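Local coordinates for E2A dna-binding protein (Human adenovirus 5, PDB 2WB0), which binds single-stranded DNA and supports the elongation phase of viral strand-displacement replication, unwinding the template without ATP by forming multimers, and enhances initiation, at residues A[43-48]-A[311-316]; A[48-53]-A[69-74]; A[205-210]-A[306-311]. All coordinates share one frame; numbering follows the deposited sequence.

How the contacts relate
From the N terminus, helix 40-53 is the first element to take part, and it serves two of the contacts. Contact 2 closes a short loop by folding helix 64-83 back onto residues 48-53, all within the alpha-helical region. Much later, residues 205-210, at the end of helix 189-206, meet residues 306-311 of helix 300-315 in contact 3, which follows contact 2 in series. Contact 1 closes the longest loop, bringing residues 311-316 back to residues 43-48, so the other two lie within its span. Contacts 1 and 2 share Thr48 and their centres are only about 5 Å apart. Helix 300-315, from the second zinc-binding family region, thus joins the N-terminal helices to the end of helix 189-206.

Contact 1 (A[43-48]-A[311-316]); sequences AAVCKT and RSLWSE
Leu313 reaches from helix 300-315 toward helix 40-53 and meets it with one branch, the CD2 methyl, which settles beside Val45 and Cys46. Its bond to CB already points at helix 40-53, and with CG anti to the backbone N (chi1 169°) the fork is carried on in that direction, CD2 to Cys46 and Val45 and CD1 to Trp49, one turn further along helix 40-53. Leu313 CD2 lies 3.9 Å from Cys46 SG and equally close to Cys46 CA, and so packs against the root of the cysteine as well as its tip. On the Val45 side the approach is looser, with Leu313 CD2 4.2 Å from Val45 CG1. Val45 directs its bond to CB toward the other helix, whereas Cys46 leaves its backbone along the flank of the contact, and its sulfur lies where helices 40-53, 64-83 and 300-315 meet.

The residue types fit this spacing. A branched leucine can touch two neighbours with different methyls, while the small cysteine lets one branch come close to the main chain. Cys46 SG also packs 3.7 Å from Met71 CB of helix 64-83. Cys46 is not among the zinc ligands, and here its sulfur behaves as an apolar group. With nothing but buried carbon and sulfur meeting, the contact depends on shape and exclusion of water, without directional polar bonds.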
loop_
_atom_site.group_PDB
_atom_site.type_symbol
_atom_site.label_atom_id
_atom_site.label_comp_id
_atom_site.label_asym_id
_atom_site.label_seq_id
_atom_site.Cartn_x
_atom_site.Cartn_y
_atom_site.Cartn_z
ATOM N N ALA A 43 -4.497 10.125 13.847
ATOM C CA ALA A 43 -3.067 9.908 13.619
ATOM C C ALA A 43 -2.243 10.486 14.812
ATOM O O ALA A 43 -1.224 9.909 15.210
ATOM C CB ALA A 43 -2.653 10.582 12.315
ATOM N N ALA A 44 -2.704 11.608 15.373
ATOM C CA ALA A 44 -2.034 12.225 16.546
ATOM C C ALA A 44 -2.151 11.331 17.795
ATOM O O ALA A 44 -1.192 11.194 18.571
ATOM C CB ALA A 44 -2.554 13.622 16.785
ATOM N N VAL A 45 -3.284 10.652 17.956
ATOM C CA VAL A 45 -3.369 9.602 18.961
ATOM C C VAL A 45 -2.273 8.519 18.756
ATOM O O VAL A 45 -1.474 8.151 19.689
ATOM C CB VAL A 45 -4.772 8.955 18.962
ATOM C CG1 VAL A 45 -4.806 7.738 19.842
ATOM C CG2 VAL A 45 -5.844 10.013 19.421
ATOM N N CYS A 46 -2.193 8.038 17.515
ATOM C CA CYS A 46 -1.298 6.943 17.253
ATOM C C CYS A 46 0.168 7.392 17.464
ATOM O O CYS A 46 0.967 6.646 18.023
ATOM C CB CYS A 46 -1.542 6.483 15.813
ATOM S SG CYS A 46 -3.158 5.677 15.602
ATOM N N LYS A 47 0.520 8.577 16.953
ATOM C CA LYS A 47 1.892 9.056 17.006
ATOM C C LYS A 47 2.273 9.252 18.474
ATOM O O LYS A 47 3.366 8.903 18.923
ATOM C CB LYS A 47 1.998 10.392 16.249
ATOM C CG LYS A 47 3.405 11.026 16.224
ATOM C CD LYS A 47 4.443 10.120 15.488
ATOM C CE LYS A 47 5.910 10.740 15.359
ATOM N NZ LYS A 47 6.723 10.025 14.247
ATOM N N THR A 48 1.342 9.797 19.249
ATOM C CA THR A 48 1.579 9.939 20.677
ATOM C C THR A 48 1.821 8.577 21.361
ATOM O O THR A 48 2.791 8.441 22.148
ATOM C CB THR A 48 0.459 10.796 21.381
ATOM O OG1 THR A 48 0.320 12.015 20.660
ATOM C CG2 THR A 48 0.845 11.173 22.792
ATOM N N ARG A 311 -4.200 -2.532 16.562
ATOM C CA ARG A 311 -4.936 -3.533 17.317
ATOM C C ARG A 311 -4.401 -3.507 18.782
ATOM O O ARG A 311 -5.191 -3.495 19.723
ATOM C CB ARG A 311 -4.871 -4.910 16.633
ATOM C CG ARG A 311 -5.594 -5.025 15.323
ATOM C CD ARG A 311 -5.504 -6.416 14.701
ATOM N NE ARG A 311 -6.341 -6.603 13.522
ATOM C CZ ARG A 311 -6.093 -7.444 12.533
ATOM N NH1 ARG A 311 -4.971 -8.200 12.519
ATOM N NH2 ARG A 311 -6.929 -7.471 11.499
ATOM N N SER A 312 -3.081 -3.390 18.977
ATOM C CA SER A 312 -2.512 -3.252 20.314
ATOM C C SER A 312 -2.992 -2.020 21.068
ATOM O O SER A 312 -3.392 -2.118 22.221
ATOM C CB SER A 312 -0.972 -3.293 20.310
ATOM O OG SER A 312 -0.579 -4.607 19.978
ATOM N N LEU A 313 -2.940 -0.872 20.418
ATOM C CA LEU A 313 -3.401 0.404 20.980
ATOM C C LEU A 313 -4.846 0.299 21.380
ATOM O O LEU A 313 -5.229 0.803 22.480
ATOM C CB LEU A 313 -3.229 1.548 19.939
ATOM C CG LEU A 313 -3.832 2.949 20.107
ATOM C CD1 LEU A 313 -3.701 3.509 21.517
ATOM C CD2 LEU A 313 -3.102 3.944 19.052
ATOM N N TRP A 314 -5.650 -0.314 20.495
ATOM C CA TRP A 314 -7.068 -0.484 20.718
ATOM C C TRP A 314 -7.277 -1.320 22.034
ATOM O O TRP A 314 -8.074 -0.939 22.918
ATOM C CB TRP A 314 -7.735 -1.186 19.535
ATOM C CG TRP A 314 -9.213 -1.251 19.732
ATOM C CD1 TRP A 314 -9.948 -2.291 20.284
ATOM C CD2 TRP A 314 -10.141 -0.218 19.427
ATOM N NE1 TRP A 314 -11.298 -1.934 20.359
ATOM C CE2 TRP A 314 -11.439 -0.668 19.838
ATOM C CE3 TRP A 314 -10.010 1.057 18.857
ATOM C CZ2 TRP A 314 -12.589 0.101 19.647
ATOM C CZ3 TRP A 314 -11.163 1.831 18.689
ATOM C CH2 TRP A 314 -12.434 1.344 19.071
ATOM N N SER A 315 -6.501 -2.406 22.161
ATOM C CA SER A 315 -6.601 -3.360 23.288
ATOM C C SER A 315 -6.239 -2.701 24.608
ATOM O O SER A 315 -6.677 -3.165 25.675
ATOM C CB SER A 315 -5.685 -4.586 23.078
ATOM O OG SER A 315 -4.315 -4.251 23.381
ATOM N N GLU A 316 -5.431 -1.639 24.562
ATOM C CA GLU A 316 -5.088 -0.910 25.756
ATOM C C GLU A 316 -6.198 0.077 26.116
ATOM O O GLU A 316 -6.119 0.725 27.152
ATOM C CB GLU A 316 -3.744 -0.166 25.631
ATOM C CG GLU A 316 -2.544 -1.124 25.409
ATOM C CD GLU A 316 -1.229 -0.438 25.107
ATOM O OE1 GLU A 316 -1.119 0.804 25.182
ATOM O OE2 GLU A 316 -0.267 -1.182 24.805
#

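Contact 2 (A[48-53]-A[69-74]); sequences TWLNEE and TMMGRF
Trp49, whose indole meets Met71 across the contact, has a backbone O that accepts a short hydrogen bond of 2.6 Å from Glu53 N in the last turn of helix 40-53. The indole has its own polar partner: Trp49 NE1 hydrogen-bonds to Glu316 OE1, just beyond helix 300-315, which should restrain the ring's rotation, with its six-membered part turned to helix 64-83. There Met71 arrives at about a right angle to the tryptophan side chain, its CE methyl 3.8 Å from Trp49 CZ3 and nearly as close to CE3, approaching the ring obliquely.

Methionine suits this place because its chain is long and flexible. It runs straight through chi2 and then bends at the sulfur (chi3 82°), which turns CE toward the indole and leaves SD facing Leu50. Met71 SD sits 3.6 Å from Leu50 CD2 and 4.0 Å from Leu50 CD1, so it lies against both branches of the fork. In Leu50 both torsions lie off the staggered values (chi1 -105°, chi2 8°), so the exact place of its methyls is less sure. Glu53 CB rests over one face of the indole, toward its rim.

Helix 300-315 completes this core: its Met309 packs on both Trp49 and Leu50. Phe67 and Val68, earlier on helix 64-83, also touch Leu50. Elsewhere on that helix, Met70 and Phe74 pack on Cys95, so helix 64-83 has helices 40-53 and 300-315 on one part of its surface and strand 95-99 on another.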
loop_
_atom_site.group_PDB
_atom_site.type_symbol
_atom_site.label_atom_id
_atom_site.label_comp_id
_atom_site.label_asym_id
_atom_site.label_seq_id
_atom_site.Cartn_x
_atom_site.Cartn_y
_atom_site.Cartn_z
ATOM N N THR A 48 1.342 9.797 19.249
ATOM C CA THR A 48 1.579 9.939 20.677
ATOM C C THR A 48 1.821 8.577 21.361
ATOM O O THR A 48 2.791 8.441 22.148
ATOM C CB THR A 48 0.459 10.796 21.381
ATOM O OG1 THR A 48 0.320 12.015 20.660
ATOM C CG2 THR A 48 0.845 11.173 22.792
ATOM N N TRP A 49 1.004 7.569 21.018
ATOM C CA TRP A 49 1.160 6.230 21.597
ATOM C C TRP A 49 2.524 5.579 21.182
ATOM O O TRP A 49 3.233 4.939 21.994
ATOM C CB TRP A 49 -0.059 5.381 21.247
ATOM C CG TRP A 49 0.020 3.902 21.616
ATOM C CD1 TRP A 49 -0.324 3.346 22.814
ATOM C CD2 TRP A 49 0.386 2.809 20.764
ATOM N NE1 TRP A 49 -0.174 1.978 22.778
ATOM C CE2 TRP A 49 0.241 1.614 21.524
ATOM C CE3 TRP A 49 0.839 2.712 19.430
ATOM C CZ2 TRP A 49 0.550 0.329 21.009
ATOM C CZ3 TRP A 49 1.125 1.422 18.912
ATOM C CH2 TRP A 49 0.971 0.246 19.702
ATOM N N LEU A 50 2.904 5.795 19.933
ATOM C CA LEU A 50 4.226 5.377 19.428
ATOM C C LEU A 50 5.382 6.052 20.201
ATOM O O LEU A 50 6.260 5.359 20.691
ATOM C CB LEU A 50 4.308 5.743 17.985
ATOM C CG LEU A 50 4.207 4.749 16.826
ATOM C CD1 LEU A 50 3.816 3.238 17.062
ATOM C CD2 LEU A 50 3.694 5.408 15.521
ATOM N N ASN A 51 5.366 7.387 20.270
ATOM C CA ASN A 51 6.340 8.197 20.984
ATOM C C ASN A 51 6.519 7.678 22.401
ATOM O O ASN A 51 7.588 7.839 23.005
ATOM C CB ASN A 51 5.848 9.623 21.091
ATOM C CG ASN A 51 6.147 10.467 19.835
ATOM O OD1 ASN A 51 5.789 11.667 19.772
ATOM N ND2 ASN A 51 6.775 9.866 18.847
ATOM N N GLU A 52 5.462 7.044 22.916
ATOM C CA GLU A 52 5.342 6.721 24.345
ATOM C C GLU A 52 5.685 5.247 24.573
ATOM O O GLU A 52 6.479 4.903 25.472
ATOM C CB GLU A 52 3.926 7.144 24.823
ATOM C CG GLU A 52 3.315 6.423 26.000
ATOM C CD GLU A 52 1.846 6.861 26.240
ATOM O OE1 GLU A 52 1.005 5.940 26.486
ATOM O OE2 GLU A 52 1.553 8.101 26.140
ATOM N N GLU A 53 5.156 4.383 23.720
ATOM C CA GLU A 53 5.346 2.940 23.847
ATOM C C GLU A 53 6.345 2.285 22.865
ATOM O O GLU A 53 6.759 1.133 23.065
ATOM C CB GLU A 53 3.990 2.253 23.719
ATOM C CG GLU A 53 2.919 2.856 24.628
ATOM C CD GLU A 53 2.945 2.257 26.020
ATOM O OE1 GLU A 53 3.456 1.116 26.182
ATOM O OE2 GLU A 53 2.443 2.927 26.954
ATOM N N THR A 69 -0.024 7.981 9.421
ATOM C CA THR A 69 -1.284 8.166 8.668
ATOM C C THR A 69 -2.037 6.865 8.474
ATOM O O THR A 69 -3.271 6.819 8.620
ATOM C CB THR A 69 -0.983 8.778 7.320
ATOM O OG1 THR A 69 -0.498 10.100 7.591
ATOM C CG2 THR A 69 -2.289 8.829 6.430
ATOM N N MET A 70 -1.299 5.787 8.186
ATOM C CA MET A 70 -1.988 4.537 8.018
ATOM C C MET A 70 -2.513 4.032 9.356
ATOM O O MET A 70 -3.604 3.481 9.407
ATOM C CB MET A 70 -1.155 3.463 7.305
ATOM C CG MET A 70 -0.828 3.804 5.849
ATOM S SD MET A 70 -2.264 4.238 4.794
ATOM C CE MET A 70 -3.102 2.670 4.954
ATOM N N MET A 71 -1.727 4.117 10.414
ATOM C CA MET A 71 -2.293 3.762 11.701
ATOM C C MET A 71 -3.602 4.567 11.951
ATOM O O MET A 71 -4.590 4.024 12.470
ATOM C CB MET A 71 -1.297 4.143 12.800
ATOM C CG MET A 71 -0.173 3.110 12.960
ATOM S SD MET A 71 0.866 3.442 14.408
ATOM C CE MET A 71 -0.130 2.729 15.628
ATOM N N GLY A 72 -3.558 5.846 11.602
ATOM C CA GLY A 72 -4.745 6.714 11.719
ATOM C C GLY A 72 -5.958 6.160 10.992
ATOM O O GLY A 72 -7.083 6.131 11.529
ATOM N N ARG A 73 -5.765 5.711 9.769
ATOM C CA ARG A 73 -6.862 5.121 9.050
ATOM C C ARG A 73 -7.372 3.834 9.698
ATOM O O ARG A 73 -8.587 3.533 9.668
ATOM C CB ARG A 73 -6.406 4.808 7.618
ATOM C CG ARG A 73 -6.002 6.051 6.735
ATOM C CD ARG A 73 -5.846 5.539 5.269
ATOM N NE ARG A 73 -5.117 6.435 4.308
ATOM C CZ ARG A 73 -4.721 6.104 3.064
ATOM N NH1 ARG A 73 -4.826 4.829 2.583
ATOM N NH2 ARG A 73 -4.139 7.056 2.292
ATOM N N PHE A 74 -6.451 3.019 10.213
ATOM C CA PHE A 74 -6.894 1.779 10.841
ATOM C C PHE A 74 -7.632 2.081 12.126
ATOM O O PHE A 74 -8.611 1.439 12.407
ATOM C CB PHE A 74 -5.704 0.864 11.095
ATOM C CG PHE A 74 -5.151 0.288 9.850
ATOM C CD1 PHE A 74 -6.000 -0.311 8.908
ATOM C CD2 PHE A 74 -3.756 0.374 9.572
ATOM C CE1 PHE A 74 -5.517 -0.873 7.732
ATOM C CE2 PHE A 74 -3.270 -0.200 8.400
ATOM C CZ PHE A 74 -4.104 -0.823 7.491
#

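Contact 3 (A[205-210]-A[306-311]); sequences ALYPNA and ALVMVR
The guanidinium group of Arg311 meets the Tyr207 hydroxyl at its edge, in its own plane, while Leu307 CD2, from one turn earlier in the same helix, lies over one of its faces, 3.6 Å above the plane and toward the rim. Leu206 CD1, from the residue preceding the tyrosine, lies 4.0 Å above the Tyr207 ring plane, also toward the rim. The two flat groups stand nearly perpendicular, 82° apart, so they do not stack. Here the C-terminal end of helix 189-206 passes into a type I beta turn, Tyr207 to Ala210, and the side chains of Leu206 and Tyr207, at this helix end, reach helix 300-315.

Tyr207 is the first residue to leave helical geometry, and its length lets it bridge to the other helix. Its OH comes 3.5 Å from Arg311 NH1, a polar approach too long to count as a hydrogen bond. Arg311 is extended from CG to NE, where it has a firmer partner: NE hydrogen-bonds to Tyr78 OH on helix 64-83. Val308 lies beside the tyrosine, the two side chains running past each other in opposite senses. With Val308 CG1 anti to the backbone N (chi1 173°), the other methyl, CG2, is directed at Tyr207 and Leu206 and lies 3.3 Å from Tyr207 OH. Leucine and valine supply the apolar remainder of this partly exposed surface contact, Leu206 CD2 standing 4.3 Å from the same Val308 CG2.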
loop_
_atom_site.group_PDB
_atom_site.type_symbol
_atom_site.label_atom_id
_atom_site.label_comp_id
_atom_site.label_asym_id
_atom_site.label_seq_id
_atom_site.Cartn_x
_atom_site.Cartn_y
_atom_site.Cartn_z
ATOM N N ALA A 205 5.073 -15.967 9.812
ATOM C CA ALA A 205 5.728 -15.846 11.120
ATOM C C ALA A 205 4.859 -15.119 12.141
ATOM O O ALA A 205 4.946 -15.373 13.357
ATOM C CB ALA A 205 7.048 -15.136 11.005
ATOM N N LEU A 206 4.047 -14.177 11.682
ATOM C CA LEU A 206 3.232 -13.454 12.653
ATOM C C LEU A 206 1.955 -14.252 12.986
ATOM O O LEU A 206 1.415 -14.107 14.105
ATOM C CB LEU A 206 2.915 -12.031 12.102
ATOM C CG LEU A 206 2.180 -10.800 12.646
ATOM C CD1 LEU A 206 1.801 -10.778 14.151
ATOM C CD2 LEU A 206 2.854 -9.439 12.140
ATOM N N TYR A 207 1.484 -15.024 12.010
ATOM C CA TYR A 207 0.256 -15.822 12.132
ATOM C C TYR A 207 0.534 -17.306 11.810
ATOM O O TYR A 207 0.007 -17.864 10.794
ATOM C CB TYR A 207 -0.862 -15.270 11.239
ATOM C CG TYR A 207 -1.153 -13.832 11.537
ATOM C CD1 TYR A 207 -1.984 -13.468 12.590
ATOM C CD2 TYR A 207 -0.566 -12.831 10.779
ATOM C CE1 TYR A 207 -2.238 -12.124 12.870
ATOM C CE2 TYR A 207 -0.836 -11.493 11.009
ATOM C CZ TYR A 207 -1.629 -11.133 12.078
ATOM O OH TYR A 207 -1.846 -9.800 12.293
ATOM N N PRO A 208 1.383 -17.941 12.636
ATOM C CA PRO A 208 1.833 -19.290 12.270
ATOM C C PRO A 208 0.672 -20.311 12.190
ATOM O O PRO A 208 0.798 -21.300 11.466
ATOM C CB PRO A 208 2.823 -19.669 13.396
ATOM C CG PRO A 208 2.544 -18.791 14.549
ATOM C CD PRO A 208 1.722 -17.585 14.025
ATOM N N ASN A 209 -0.456 -20.024 12.840
ATOM C CA ASN A 209 -1.604 -20.965 12.864
ATOM C C ASN A 209 -2.851 -20.486 12.134
ATOM O O ASN A 209 -3.947 -20.988 12.407
ATOM C CB ASN A 209 -1.968 -21.320 14.300
ATOM C CG ASN A 209 -0.846 -22.066 14.998
ATOM O OD1 ASN A 209 -0.315 -23.064 14.474
ATOM N ND2 ASN A 209 -0.424 -21.545 16.136
ATOM N N ALA A 210 -2.666 -19.541 11.201
ATOM C CA ALA A 210 -3.734 -18.987 10.398
ATOM C C ALA A 210 -4.448 -20.046 9.616
ATOM O O ALA A 210 -3.804 -20.890 8.980
ATOM C CB ALA A 210 -3.186 -17.909 9.431
ATOM N N ALA A 306 1.428 -1.548 10.883
ATOM C CA ALA A 306 0.587 -0.380 11.258
ATOM C C ALA A 306 -0.748 -0.937 11.725
ATOM O O ALA A 306 -1.320 -0.450 12.748
ATOM C CB ALA A 306 0.324 0.554 10.118
ATOM N N LEU A 307 -1.268 -1.911 10.995
ATOM C CA LEU A 307 -2.556 -2.515 11.386
ATOM C C LEU A 307 -2.477 -3.224 12.775
ATOM O O LEU A 307 -3.362 -3.103 13.682
ATOM C CB LEU A 307 -3.070 -3.474 10.298
ATOM C CG LEU A 307 -4.332 -4.323 10.669
ATOM C CD1 LEU A 307 -5.570 -3.466 10.989
ATOM C CD2 LEU A 307 -4.712 -5.343 9.531
ATOM N N VAL A 308 -1.430 -4.001 12.906
ATOM C CA VAL A 308 -1.187 -4.802 14.139
ATOM C C VAL A 308 -0.955 -3.925 15.338
ATOM O O VAL A 308 -1.497 -4.200 16.437
ATOM C CB VAL A 308 -0.066 -5.917 13.904
ATOM C CG1 VAL A 308 0.307 -6.624 15.263
ATOM C CG2 VAL A 308 -0.477 -6.861 12.879
ATOM N N MET A 309 -0.241 -2.820 15.159
ATOM C CA MET A 309 0.030 -1.975 16.284
ATOM C C MET A 309 -1.270 -1.201 16.655
ATOM O O MET A 309 -1.486 -0.889 17.833
ATOM C CB MET A 309 1.204 -1.025 15.992
ATOM C CG MET A 309 2.521 -1.861 15.845
ATOM S SD MET A 309 3.946 -0.823 15.604
ATOM C CE MET A 309 4.258 -0.219 17.258
ATOM N N VAL A 310 -2.106 -0.882 15.671
ATOM C CA VAL A 310 -3.419 -0.272 16.054
ATOM C C VAL A 310 -4.234 -1.266 16.924
ATOM O O VAL A 310 -4.903 -0.863 17.924
ATOM C CB VAL A 310 -4.192 0.285 14.811
ATOM C CG1 VAL A 310 -5.706 0.496 15.099
ATOM C CG2 VAL A 310 -3.595 1.633 14.397
ATOM N N ARG A 311 -4.200 -2.532 16.562
ATOM C CA ARG A 311 -4.936 -3.533 17.317
ATOM C C ARG A 311 -4.401 -3.507 18.782
ATOM O O ARG A 311 -5.191 -3.495 19.723
ATOM C CB ARG A 311 -4.871 -4.910 16.633
ATOM C CG ARG A 311 -5.594 -5.025 15.323
ATOM C CD ARG A 311 -5.504 -6.416 14.701
ATOM N NE ARG A 311 -6.341 -6.603 13.522
ATOM C CZ ARG A 311 -6.093 -7.444 12.533
ATOM N NH1 ARG A 311 -4.971 -8.200 12.519
ATOM N NH2 ARG A 311 -6.929 -7.471 11.499
#